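Local coordinates for protein probable starch synthase 4, chloroplastic/amyloplastic (Arabidopsis thaliana, PDB 6GNE) that folds as a two-domain GT-B protein of the starch synthase family and binds adenosine-5'-diphosphate and glycan, at residues A127-L132 with D140-H145; H329-T334 with E357-Q362; R333-G338 with K364-V369. All coordinates share one frame; numbering follows the deposited sequence.

In the fold
From the N terminus, interaction 1 comes first: seven residues separate its segments, and it closes a short loop between helix 117-134 and strand 141-145 in the N-terminal half of the GT-B fold. The chain then crosses into the second half, where interactions 2 and 3 both open from helix 324-336. Interaction 2 closes on helix 350-362, and interaction 3, staggered slightly later, on the loop leading into strand 369-372. The two share R333 and T334, their centres lie about 8 Å apart, and I331 touches V369 between them. The centre of interaction 1 is about 45 Å from that of interaction 2, across the centre of the chain; interaction 1 ties a helix to its strand in one half, while interactions 2 and 3 tie helix 324-336 to its neighbours in the other.

Interaction 1 of 3, residues A127-L132 with D140-H145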
loop_
_atom_site.group_PDB
_atom_site.type_symbol
_atom_site.label_atom_id
_atom_site.label_comp_id
_atom_site.label_asym_id
_atom_site.label_seq_id
_atom_site.Cartn_x
_atom_site.Cartn_y
_atom_site.Cartn_z
ATOM N N ALA A 127 -14.316 -6.016 17.695
ATOM C CA ALA A 127 -13.500 -6.936 18.470
ATOM C C ALA A 127 -12.129 -6.366 18.804
ATOM O O ALA A 127 -11.612 -6.642 19.883
ATOM C CB ALA A 127 -13.363 -8.268 17.745
ATOM N N ALA A 128 -11.544 -5.564 17.906
ATOM C CA ALA A 128 -10.232 -4.946 18.168
ATOM C C ALA A 128 -10.253 -3.986 19.352
ATOM O O ALA A 128 -9.379 -4.025 20.225
ATOM C CB ALA A 128 -9.717 -4.232 16.936
ATOM N N LEU A 129 -11.249 -3.124 19.374
ATOM C CA LEU A 129 -11.461 -2.225 20.523
ATOM C C LEU A 129 -11.772 -2.974 21.821
ATOM O O LEU A 129 -11.291 -2.598 22.887
ATOM C CB LEU A 129 -12.576 -1.217 20.218
ATOM C CG LEU A 129 -12.149 -0.179 19.185
ATOM C CD1 LEU A 129 -13.345 0.649 18.755
ATOM C CD2 LEU A 129 -11.000 0.677 19.720
ATOM N N GLU A 130 -12.565 -4.030 21.701
ATOM C CA GLU A 130 -12.896 -4.907 22.822
ATOM C C GLU A 130 -11.645 -5.563 23.413
ATOM O O GLU A 130 -11.478 -5.579 24.603
ATOM C CB GLU A 130 -13.902 -5.963 22.350
ATOM C CG GLU A 130 -14.746 -6.590 23.431
ATOM C CD GLU A 130 -15.586 -5.581 24.156
ATOM O OE1 GLU A 130 -15.270 -5.294 25.322
ATOM O OE2 GLU A 130 -16.572 -5.063 23.542
ATOM N N LEU A 131 -10.754 -6.044 22.568
ATOM C CA LEU A 131 -9.482 -6.584 23.041
ATOM C C LEU A 131 -8.711 -5.545 23.838
ATOM O O LEU A 131 -8.160 -5.869 24.883
ATOM C CB LEU A 131 -8.631 -7.131 21.880
ATOM C CG LEU A 131 -7.119 -7.357 22.075
ATOM C CD1 LEU A 131 -6.811 -8.437 23.115
ATOM C CD2 LEU A 131 -6.481 -7.689 20.734
ATOM N N LEU A 132 -8.668 -4.306 23.361
ATOM C CA LEU A 132 -7.981 -3.225 24.098
ATOM C C LEU A 132 -8.583 -2.958 25.500
ATOM O O LEU A 132 -7.854 -2.929 26.517
ATOM C CB LEU A 132 -7.936 -1.933 23.271
ATOM C CG LEU A 132 -7.027 -1.965 22.044
ATOM C CD1 LEU A 132 -7.125 -0.664 21.274
ATOM C CD2 LEU A 132 -5.578 -2.264 22.416
ATOM N N ASP A 140 -2.114 5.998 23.859
ATOM C CA ASP A 140 -2.160 7.408 23.570
ATOM C C ASP A 140 -2.742 7.663 22.186
ATOM O O ASP A 140 -3.429 8.665 22.000
ATOM C CB ASP A 140 -0.751 8.002 23.610
ATOM C CG ASP A 140 -0.051 7.810 24.960
ATOM O OD1 ASP A 140 -0.529 8.331 25.998
ATOM O OD2 ASP A 140 1.009 7.147 24.956
ATOM N N ILE A 141 -2.412 6.780 21.214
ATOM C CA ILE A 141 -2.839 6.878 19.797
ATOM C C ILE A 141 -3.382 5.550 19.353
ATOM O O ILE A 141 -2.759 4.531 19.567
ATOM C CB ILE A 141 -1.667 7.197 18.847
ATOM C CG1 ILE A 141 -1.047 8.564 19.142
ATOM C CG2 ILE A 141 -2.101 7.118 17.375
ATOM C CD1 ILE A 141 -1.907 9.777 18.798
ATOM N N ILE A 142 -4.543 5.565 18.722
ATOM C CA ILE A 142 -5.045 4.428 17.965
ATOM C C ILE A 142 -5.098 4.929 16.515
ATOM O O ILE A 142 -5.777 5.944 16.196
ATOM C CB ILE A 142 -6.421 3.891 18.476
ATOM C CG1 ILE A 142 -6.270 3.340 19.897
ATOM C CG2 ILE A 142 -6.955 2.783 17.580
ATOM C CD1 ILE A 142 -7.580 3.131 20.627
ATOM N N HIS A 143 -4.356 4.227 15.649
ATOM C CA HIS A 143 -4.233 4.591 14.249
ATOM C C HIS A 143 -4.928 3.525 13.419
ATOM O O HIS A 143 -4.489 2.402 13.396
ATOM C CB HIS A 143 -2.751 4.717 13.911
ATOM C CG HIS A 143 -2.471 5.384 12.607
ATOM N ND1 HIS A 143 -1.261 5.964 12.327
ATOM C CD2 HIS A 143 -3.244 5.584 11.510
ATOM C CE1 HIS A 143 -1.280 6.459 11.099
ATOM N NE2 HIS A 143 -2.477 6.248 10.586
ATOM N N CYS A 144 -6.013 3.866 12.741
ATOM C CA CYS A 144 -6.702 2.900 11.894
ATOM C C CYS A 144 -6.515 3.181 10.383
ATOM O O CYS A 144 -6.162 4.288 9.991
ATOM C CB CYS A 144 -8.170 2.796 12.308
ATOM S SG CYS A 144 -9.159 4.311 12.218
ATOM N N HIS A 145 -6.722 2.164 9.546
ATOM C CA HIS A 145 -6.396 2.214 8.089
ATOM C C HIS A 145 -7.542 1.788 7.162
ATOM O O HIS A 145 -8.044 0.666 7.241
ATOM C CB HIS A 145 -5.179 1.358 7.838
ATOM C CG HIS A 145 -3.999 1.789 8.644
ATOM N ND1 HIS A 145 -3.016 2.620 8.138
ATOM C CD2 HIS A 145 -3.683 1.582 9.943
ATOM C CE1 HIS A 145 -2.119 2.858 9.079
ATOM N NE2 HIS A 145 -2.507 2.247 10.186
#
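I142 and L132 meet tip to tip, the CD1 methyl of I142 standing 3.9 Å from CD1 of L132. A second leucine, one helical turn earlier, touches the same methyl: CD2 of L129 is 4.3 Å from CD1 of I142. The isoleucine thus ends against two residues spaced i and i+3 along the helix, and the contact is purely apolar and buried. Its conformation explains the reach. CG1 of I142 stands opposite the carbonyl carbon (chi1 -64°) and the chain then runs on extended (chi2 165°), which carries CD1 out from the strand, while CG2 stays back near the main chain. L132 points from its helix toward the strand, whereas L129 starts off obliquely and brings only its branched end to the isoleucine. V152 from helix 152-160 touches both L129 and I142, and I15 of the neighbouring strand also packs on I142.

Along the strand the side chains alternate, and H143 leaves from the side opposite I142. One face of its ring receives NE2 of H145, 3.6 Å above the plane and displaced toward the rim, and its two nitrogens are hydrogen-bonded to Y494 and T173. Strand 141-145 runs parallel between strands 11-15 and 169-174, and a helix seated on its apolar side through leucines is the layered alpha/beta arrangement of a Rossmann-like GT-B domain.

Interaction 2 of 3, residues H329-T334 with E357-Q362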
loop_
_atom_site.group_PDB
_atom_site.type_symbol
_atom_site.label_atom_id
_atom_site.label_comp_id
_atom_site.label_asym_id
_atom_site.label_seq_id
_atom_site.Cartn_x
_atom_site.Cartn_y
_atom_site.Cartn_z
ATOM N N HIS A 329 0.228 -1.805 -23.963
ATOM C CA HIS A 329 0.942 -1.121 -25.032
ATOM C C HIS A 329 2.437 -1.179 -24.839
ATOM O O HIS A 329 3.184 -1.397 -25.775
ATOM C CB HIS A 329 0.508 0.341 -25.164
ATOM C CG HIS A 329 1.339 1.128 -26.134
ATOM N ND1 HIS A 329 1.364 0.847 -27.478
ATOM C CD2 HIS A 329 2.196 2.166 -25.952
ATOM C CE1 HIS A 329 2.183 1.691 -28.089
ATOM N NE2 HIS A 329 2.700 2.506 -27.185
ATOM N N ALA A 330 2.876 -0.972 -23.610
ATOM C CA ALA A 330 4.298 -0.942 -23.268
ATOM C C ALA A 330 5.009 -2.251 -23.567
ATOM O O ALA A 330 6.192 -2.230 -23.862
ATOM C CB ALA A 330 4.476 -0.593 -21.798
ATOM N N ILE A 331 4.292 -3.374 -23.471
ATOM C CA ILE A 331 4.885 -4.642 -23.788
ATOM C C ILE A 331 5.352 -4.620 -25.246
ATOM O O ILE A 331 6.524 -4.895 -25.534
ATOM C CB ILE A 331 3.923 -5.818 -23.551
ATOM C CG1 ILE A 331 3.688 -6.025 -22.056
ATOM C CG2 ILE A 331 4.481 -7.122 -24.135
ATOM C CD1 ILE A 331 2.448 -6.857 -21.738
ATOM N N TYR A 332 4.441 -4.275 -26.140
ATOM C CA TYR A 332 4.733 -4.277 -27.572
ATOM C C TYR A 332 5.702 -3.185 -27.976
ATOM O O TYR A 332 6.544 -3.397 -28.829
ATOM C CB TYR A 332 3.436 -4.194 -28.415
ATOM C CG TYR A 332 2.545 -5.379 -28.216
ATOM C CD1 TYR A 332 2.749 -6.525 -28.928
ATOM C CD2 TYR A 332 1.510 -5.350 -27.258
ATOM C CE1 TYR A 332 1.929 -7.626 -28.745
ATOM C CE2 TYR A 332 0.668 -6.440 -27.058
ATOM C CZ TYR A 332 0.880 -7.585 -27.808
ATOM O OH TYR A 332 0.085 -8.700 -27.667
ATOM N N ARG A 333 5.592 -2.026 -27.354
ATOM C CA ARG A 333 6.464 -0.924 -27.709
ATOM C C ARG A 333 7.923 -1.206 -27.303
ATOM O O ARG A 333 8.870 -0.898 -28.046
ATOM C CB ARG A 333 5.969 0.374 -27.065
ATOM C CG ARG A 333 6.667 1.622 -27.576
ATOM C CD ARG A 333 6.522 1.730 -29.086
ATOM N NE ARG A 333 6.803 3.074 -29.551
ATOM C CZ ARG A 333 6.643 3.487 -30.800
ATOM N NH1 ARG A 333 6.215 2.659 -31.742
ATOM N NH2 ARG A 333 6.889 4.745 -31.110
ATOM N N THR A 334 8.078 -1.761 -26.107
ATOM C CA THR A 334 9.362 -2.148 -25.586
ATOM C C THR A 334 10.032 -3.101 -26.550
ATOM O O THR A 334 11.218 -2.940 -26.865
ATOM C CB THR A 334 9.220 -2.812 -24.214
ATOM O OG1 THR A 334 8.806 -1.843 -23.247
ATOM C CG2 THR A 334 10.532 -3.424 -23.769
ATOM N N GLU A 357 -3.653 -13.124 -20.273
ATOM C CA GLU A 357 -3.444 -14.544 -20.544
ATOM C C GLU A 357 -3.211 -14.802 -22.039
ATOM O O GLU A 357 -2.412 -15.665 -22.392
ATOM C CB GLU A 357 -4.628 -15.401 -20.053
ATOM C CG GLU A 357 -4.463 -15.877 -18.607
ATOM C CD GLU A 357 -5.727 -16.459 -17.962
ATOM O OE1 GLU A 357 -5.697 -16.621 -16.722
ATOM O OE2 GLU A 357 -6.732 -16.753 -18.667
ATOM N N GLY A 358 -3.920 -14.047 -22.895
ATOM C CA GLY A 358 -3.758 -14.119 -24.355
ATOM C C GLY A 358 -2.405 -13.620 -24.830
ATOM O O GLY A 358 -1.748 -14.235 -25.667
ATOM N N ILE A 359 -1.979 -12.505 -24.261
ATOM C CA ILE A 359 -0.660 -11.942 -24.548
ATOM C C ILE A 359 0.444 -12.900 -24.085
ATOM O O ILE A 359 1.463 -13.041 -24.743
ATOM C CB ILE A 359 -0.474 -10.570 -23.875
ATOM C CG1 ILE A 359 -1.445 -9.550 -24.466
ATOM C CG2 ILE A 359 0.950 -10.080 -24.071
ATOM C CD1 ILE A 359 -1.712 -8.358 -23.604
ATOM N N GLU A 360 0.226 -13.562 -22.955
ATOM C CA GLU A 360 1.226 -14.445 -22.402
ATOM C C GLU A 360 1.473 -15.603 -23.333
ATOM O O GLU A 360 2.615 -15.880 -23.634
ATOM C CB GLU A 360 0.828 -14.909 -20.989
ATOM C CG GLU A 360 1.918 -15.627 -20.243
ATOM C CD GLU A 360 1.460 -16.940 -19.631
ATOM O OE1 GLU A 360 1.834 -18.008 -20.213
ATOM O OE2 GLU A 360 0.712 -16.894 -18.612
ATOM N N GLN A 361 0.422 -16.272 -23.788
ATOM C CA GLN A 361 0.533 -17.386 -24.740
ATOM C C GLN A 361 1.272 -17.039 -26.030
ATOM O O GLN A 361 2.109 -17.805 -26.556
ATOM C CB GLN A 361 -0.889 -17.846 -25.189
ATOM C CG GLN A 361 -1.428 -19.124 -24.558
ATOM C CD GLN A 361 -1.961 -18.926 -23.135
ATOM O OE1 GLN A 361 -3.184 -18.899 -22.913
ATOM N NE2 GLN A 361 -1.036 -18.747 -22.160
ATOM N N GLN A 362 0.918 -15.860 -26.536
ATOM C CA GLN A 362 1.592 -15.229 -27.682
ATOM C C GLN A 362 3.144 -15.217 -27.532
ATOM O O GLN A 362 3.875 -15.353 -28.527
ATOM C CB GLN A 362 1.034 -13.804 -27.857
ATOM C CG GLN A 362 1.076 -13.247 -29.269
ATOM C CD GLN A 362 0.172 -12.033 -29.451
ATOM O OE1 GLN A 362 -0.989 -12.156 -29.796
ATOM N NE2 GLN A 362 0.704 -10.861 -29.224
#
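Two successive helices of the C-terminal Rossmann-like domain, 324-336 and 350-362, run side by side here, linked through strand 340-346. Their segments lie nearly parallel, at 21°, but the axes stay 12.3 Å apart, and side chains from both helices bridge the gap, Y332 most of all. Y332 starts off to one side of the helix, and its ring brings the hydroxyl to the second helix, crossing I359 at a slant, with OH 3.6 Å from CG1 of I359. The amide of Q362 comes in at the ring edge, NE2 in the ring plane, with the two planes 58° apart. NE2 donates to OH over 2.7 Å, but the bond is weak because it is strongly bent (117°). Q362 gets there with CG swung opposite its backbone N and the rest of the chain stretched out.

Deeper in, I331 CD1 meets I359 CG2 at 4.3 Å, a looser apolar touch. These isoleucines also face the sheet: I331 packs on F341 and V369, I359 on L371. The polar tyrosine-glutamine pair therefore lies beside an apolar layer, as expected of neighbouring helices covering one face of the parallel sheet in consecutive beta-alpha-beta crossovers.

Interaction 3 of 3, residues R333-G338 with K364-V369; sequences RTLELG and KSHDHV
The imidazole of H366 meets L335 obliquely, CD1 of the leucine lying 3.7 Å from CE1 of the ring. At the ring edge, in its plane, sits the backbone N of V369. F363 meets the same imidazole edge-to-face. The backbone N of H368 donates to ND1 of H366 over 3.2 Å, though it approaches well out of the ring plane, by 39°. This local bond links the ring to the main chain two residues on.

L335 carries the whole contact through one methyl. With CG turned opposite the backbone N (chi1 -178°), CD1 reaches away from the helix to the loop, where it also finds CB of H368 at 4.1 Å and CG2 of V369 at 4.3 Å. The helix ends just beyond: G338, with positive phi, closes it in a Schellman motif, its N bonded back to L335 O. On another side of the helix R333 NH1 makes a salt bridge with E336 OE1.

F363 packs on both L335 and V369, while T334 leans on F341 of strand 340-346 and on F459. The contact thus joins the C-terminal end of helix 324-336 to the entry of edge strand 369-372, with helix 448-464 flanking the first segment.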
loop_
_atom_site.group_PDB
_atom_site.type_symbol
_atom_site.label_atom_id
_atom_site.label_comp_id
_atom_site.label_asym_id
_atom_site.label_seq_id
_atom_site.Cartn_x
_atom_site.Cartn_y
_atom_site.Cartn_z
ATOM N N ARG A 333 5.592 -2.026 -27.354
ATOM C CA ARG A 333 6.464 -0.924 -27.709
ATOM C C ARG A 333 7.923 -1.206 -27.303
ATOM O O ARG A 333 8.870 -0.898 -28.046
ATOM C CB ARG A 333 5.969 0.374 -27.065
ATOM C CG ARG A 333 6.667 1.622 -27.576
ATOM C CD ARG A 333 6.522 1.730 -29.086
ATOM N NE ARG A 333 6.803 3.074 -29.551
ATOM C CZ ARG A 333 6.643 3.487 -30.800
ATOM N NH1 ARG A 333 6.215 2.659 -31.742
ATOM N NH2 ARG A 333 6.889 4.745 -31.110
ATOM N N THR A 334 8.078 -1.761 -26.107
ATOM C CA THR A 334 9.362 -2.148 -25.586
ATOM C C THR A 334 10.032 -3.101 -26.550
ATOM O O THR A 334 11.218 -2.940 -26.865
ATOM C CB THR A 334 9.220 -2.812 -24.214
ATOM O OG1 THR A 334 8.806 -1.843 -23.247
ATOM C CG2 THR A 334 10.532 -3.424 -23.769
ATOM N N LEU A 335 9.278 -4.098 -26.980
ATOM C CA LEU A 335 9.736 -5.033 -27.964
ATOM C C LEU A 335 10.092 -4.330 -29.308
ATOM O O LEU A 335 11.150 -4.583 -29.884
ATOM C CB LEU A 335 8.653 -6.077 -28.178
ATOM C CG LEU A 335 8.935 -7.201 -29.154
ATOM C CD1 LEU A 335 10.123 -8.003 -28.666
ATOM C CD2 LEU A 335 7.739 -8.081 -29.302
ATOM N N GLU A 336 9.230 -3.441 -29.784
ATOM C CA GLU A 336 9.472 -2.714 -31.024
ATOM C C GLU A 336 10.778 -1.897 -30.969
ATOM O O GLU A 336 11.519 -1.831 -31.947
ATOM C CB GLU A 336 8.278 -1.795 -31.326
ATOM C CG GLU A 336 8.369 -1.063 -32.655
ATOM C CD GLU A 336 7.110 -0.292 -32.992
ATOM O OE1 GLU A 336 6.225 -0.104 -32.117
ATOM O OE2 GLU A 336 7.032 0.192 -34.129
ATOM N N LEU A 337 11.040 -1.317 -29.800
ATOM C CA LEU A 337 12.208 -0.475 -29.578
ATOM C C LEU A 337 13.498 -1.271 -29.304
ATOM O O LEU A 337 14.549 -0.656 -29.090
ATOM C CB LEU A 337 11.949 0.515 -28.429
ATOM C CG LEU A 337 11.499 1.952 -28.757
ATOM C CD1 LEU A 337 10.428 2.004 -29.809
ATOM C CD2 LEU A 337 10.987 2.637 -27.497
ATOM N N GLY A 338 13.421 -2.613 -29.302
ATOM C CA GLY A 338 14.575 -3.478 -29.127
ATOM C C GLY A 338 14.949 -3.770 -27.683
ATOM O O GLY A 338 16.113 -4.025 -27.401
ATOM N N LYS A 364 4.919 -17.318 -25.032
ATOM C CA LYS A 364 5.279 -18.480 -24.132
ATOM C C LYS A 364 6.776 -18.645 -23.819
ATOM O O LYS A 364 7.196 -18.612 -22.634
ATOM C CB LYS A 364 4.801 -19.819 -24.734
ATOM C CG LYS A 364 3.350 -20.244 -24.495
ATOM C CD LYS A 364 3.052 -21.517 -25.308
ATOM C CE LYS A 364 1.573 -21.694 -25.616
ATOM N NZ LYS A 364 0.781 -22.084 -24.413
ATOM N N SER A 365 7.550 -18.854 -24.892
ATOM C CA SER A 365 9.020 -18.983 -24.810
ATOM C C SER A 365 9.700 -18.040 -25.801
ATOM O O SER A 365 10.624 -18.426 -26.508
ATOM C CB SER A 365 9.463 -20.426 -25.021
ATOM O OG SER A 365 8.980 -20.887 -26.255
ATOM N N HIS A 366 9.216 -16.799 -25.848
ATOM C CA HIS A 366 9.857 -15.735 -26.617
ATOM C C HIS A 366 11.168 -15.350 -25.938
ATOM O O HIS A 366 11.299 -15.400 -24.702
ATOM C CB HIS A 366 8.960 -14.483 -26.701
ATOM C CG HIS A 366 9.319 -13.548 -27.814
ATOM N ND1 HIS A 366 9.963 -12.352 -27.597
ATOM C CD2 HIS A 366 9.132 -13.636 -29.152
ATOM C CE1 HIS A 366 10.155 -11.738 -28.749
ATOM N NE2 HIS A 366 9.641 -12.487 -29.708
ATOM N N ASP A 367 12.125 -14.940 -26.751
ATOM C CA ASP A 367 13.421 -14.536 -26.244
ATOM C C ASP A 367 13.428 -13.255 -25.395
ATOM O O ASP A 367 14.342 -13.074 -24.599
ATOM C CB ASP A 367 14.404 -14.331 -27.401
ATOM C CG ASP A 367 14.870 -15.600 -28.030
ATOM O OD1 ASP A 367 14.476 -16.709 -27.608
ATOM O OD2 ASP A 367 15.636 -15.446 -28.997
ATOM N N HIS A 368 12.449 -12.367 -25.587
ATOM C CA HIS A 368 12.487 -11.011 -25.038
ATOM C C HIS A 368 11.266 -10.603 -24.186
ATOM O O HIS A 368 11.306 -9.569 -23.559
ATOM C CB HIS A 368 12.694 -10.006 -26.188
ATOM C CG HIS A 368 13.849 -10.344 -27.077
ATOM N ND1 HIS A 368 15.120 -9.846 -26.887
ATOM C CD2 HIS A 368 13.928 -11.166 -28.155
ATOM C CE1 HIS A 368 15.928 -10.340 -27.811
ATOM N NE2 HIS A 368 15.227 -11.142 -28.591
ATOM N N VAL A 369 10.195 -11.390 -24.154
ATOM C CA VAL A 369 9.009 -11.036 -23.376
ATOM C C VAL A 369 8.512 -12.212 -22.555
ATOM O O VAL A 369 8.279 -13.277 -23.102
ATOM C CB VAL A 369 7.883 -10.527 -24.299
ATOM C CG1 VAL A 369 6.634 -10.186 -23.503
ATOM C CG2 VAL A 369 8.354 -9.264 -25.004
#